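Local coordinates for putative antioxidant defense protein Mlr4105 (Mesorhizobium loti, PDB 3C1L), which probably has peroxiredoxin activity in antioxidant defence, as a member of the AhpD-like carboxymuconolactone decarboxylase family, at residues B[70-75]-B[118-123]. Sequence-based numbering, arbitrary orientation.
Sequences REMIAV and PRQTAM
Met72 and Ile73 meet Gln120 and Met123 in a buried apolar contact between helix 67-80 and the first turns of helix 118-132, within the all-helical AhpD-like fold. The segment axes, inclined by 41°, come no closer than 11.0 Å, a wide separation that the long, flexible methionine chains can bridge. Both methionines are selenomethionines, and each bends at its last torsion. The methyl CE of Met72 meets CE of Met123 at 3.9 Å, the two chains crossing nearly at right angles. That same Met72 methyl rests on the aliphatic stem of Gln120, with CE 3.9 Å from CB. Gln120 suits this border position, since its methylenes cover the methionine while its OE1 accepts a hydrogen bond from Ser117 N just before the helix. With CG1 beside its backbone N (chi1 -64°), Ile73 extends its longer branch across the Met123 chain, CG1 lying 3.9 Å from Met123 CG and CD1 4.0 Å from Met123 SE. Ile73 also touches Thr161 and Ala162 of helix 152-175, which places it where three helices converge. An alanine here, lacking both branches beyond CB, would probably leave a gap beside Met123 and let its selenium end shift. Cohesion across this contact therefore rests on dispersion and the exclusion of water, with no directional bond between the two segments to fix the side chains.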
loop_
_atom_site.group_PDB
_atom_site.type_symbol
_atom_site.label_atom_id
_atom_site.label_comp_id
_atom_site.label_asym_id
_atom_site.label_seq_id
_atom_site.Cartn_x
_atom_site.Cartn_y
_atom_site.Cartn_z
ATOM N N ARG B 70 9.954 25.954 2.938
ATOM C CA ARG B 70 9.922 25.335 1.608
ATOM C C ARG B 70 10.996 24.258 1.412
ATOM O O ARG B 70 10.680 23.198 0.916
ATOM C CB ARG B 70 9.958 26.397 0.511
ATOM C CG ARG B 70 8.716 27.255 0.487
ATOM C CD ARG B 70 8.856 28.397 -0.465
ATOM N NE ARG B 70 9.421 29.593 0.155
ATOM C CZ ARG B 70 9.706 30.716 -0.475
ATOM N NH1 ARG B 70 9.602 30.810 -1.790
ATOM N NH2 ARG B 70 10.152 31.752 0.228
ATOM N N GLU B 71 12.241 24.507 1.858
ATOM C CA GLU B 71 13.252 23.437 1.926
ATOM C C GLU B 71 12.816 22.287 2.852
ATOM O O GLU B 71 13.196 21.130 2.615
ATOM C CB GLU B 71 14.606 23.961 2.389
ATOM C CG GLU B 71 15.245 24.953 1.447
ATOM C CD GLU B 71 15.855 24.320 0.182
ATOM O OE1 GLU B 71 15.778 23.081 0.011
ATOM O OE2 GLU B 71 16.408 25.068 -0.646
HETATM N N MSE B 72 12.043 22.567 3.901
HETATM C CA MSE B 72 11.503 21.489 4.777
HETATM C C MSE B 72 10.463 20.675 4.074
HETATM O O MSE B 72 10.416 19.444 4.216
HETATM C CB MSE B 72 10.893 22.021 6.092
HETATM C CG MSE B 72 11.931 22.354 7.157
HETATM SE SE MSE B 72 11.192 23.116 8.838
HETATM C CE MSE B 72 9.607 22.160 9.046
ATOM N N ILE B 73 9.622 21.333 3.285
ATOM C CA ILE B 73 8.646 20.592 2.498
ATOM C C ILE B 73 9.404 19.735 1.500
ATOM O O ILE B 73 9.083 18.584 1.342
ATOM C CB ILE B 73 7.625 21.512 1.778
ATOM C CG1 ILE B 73 6.754 22.293 2.797
ATOM C CG2 ILE B 73 6.736 20.684 0.834
ATOM C CD1 ILE B 73 6.092 23.458 2.139
ATOM N N ALA B 74 10.430 20.295 0.843
ATOM C CA ALA B 74 11.215 19.557 -0.167
ATOM C C ALA B 74 11.772 18.274 0.396
ATOM O O ALA B 74 11.637 17.174 -0.182
ATOM C CB ALA B 74 12.358 20.465 -0.694
ATOM N N VAL B 75 12.392 18.393 1.564
ATOM C CA VAL B 75 13.020 17.250 2.202
ATOM C C VAL B 75 11.998 16.197 2.754
ATOM O O VAL B 75 12.267 14.996 2.702
ATOM C CB VAL B 75 13.982 17.702 3.316
ATOM C CG1 VAL B 75 14.551 16.479 4.006
ATOM C CG2 VAL B 75 15.131 18.617 2.753
ATOM N N PRO B 118 3.173 23.818 15.691
ATOM C CA PRO B 118 1.903 23.364 15.100
ATOM C C PRO B 118 1.780 23.769 13.637
ATOM O O PRO B 118 1.408 22.966 12.821
ATOM C CB PRO B 118 0.843 24.079 15.976
ATOM C CG PRO B 118 1.444 24.112 17.280
ATOM C CD PRO B 118 2.938 24.402 17.028
ATOM N N ARG B 119 2.186 24.997 13.310
ATOM C CA ARG B 119 2.215 25.490 11.934
ATOM C C ARG B 119 3.062 24.585 11.017
ATOM O O ARG B 119 2.603 24.163 9.921
ATOM C CB ARG B 119 2.789 26.894 11.932
ATOM C CG ARG B 119 2.907 27.570 10.593
ATOM C CD ARG B 119 3.773 28.798 10.716
ATOM N NE ARG B 119 4.462 29.130 9.487
ATOM C CZ ARG B 119 3.977 29.934 8.540
ATOM N NH1 ARG B 119 2.780 30.496 8.647
ATOM N NH2 ARG B 119 4.701 30.165 7.461
ATOM N N GLN B 120 4.284 24.284 11.445
ATOM C CA GLN B 120 5.196 23.438 10.649
ATOM C C GLN B 120 4.709 21.999 10.519
ATOM O O GLN B 120 4.812 21.395 9.453
ATOM C CB GLN B 120 6.595 23.437 11.243
ATOM C CG GLN B 120 7.325 24.779 11.131
ATOM C CD GLN B 120 8.544 24.850 12.064
ATOM O OE1 GLN B 120 8.533 24.338 13.177
ATOM N NE2 GLN B 120 9.587 25.515 11.609
ATOM N N THR B 121 4.187 21.457 11.617
ATOM C CA THR B 121 3.521 20.173 11.614
ATOM C C THR B 121 2.335 20.138 10.616
ATOM O O THR B 121 2.213 19.193 9.864
ATOM C CB THR B 121 3.084 19.770 13.034
ATOM O OG1 THR B 121 4.241 19.744 13.877
ATOM C CG2 THR B 121 2.388 18.404 13.083
ATOM N N ALA B 122 1.454 21.122 10.633
ATOM C CA ALA B 122 0.302 21.105 9.761
ATOM C C ALA B 122 0.697 21.106 8.279
ATOM O O ALA B 122 0.091 20.421 7.464
ATOM C CB ALA B 122 -0.646 22.260 10.082
HETATM N N MSE B 123 1.733 21.885 7.974
HETATM C CA MSE B 123 2.290 22.045 6.657
HETATM C C MSE B 123 2.845 20.741 6.077
HETATM O O MSE B 123 2.541 20.357 4.934
HETATM C CB MSE B 123 3.407 23.100 6.775
HETATM C CG MSE B 123 4.204 23.332 5.533
HETATM SE SE MSE B 123 5.421 24.808 5.855
HETATM C CE MSE B 123 6.749 23.783 6.974
#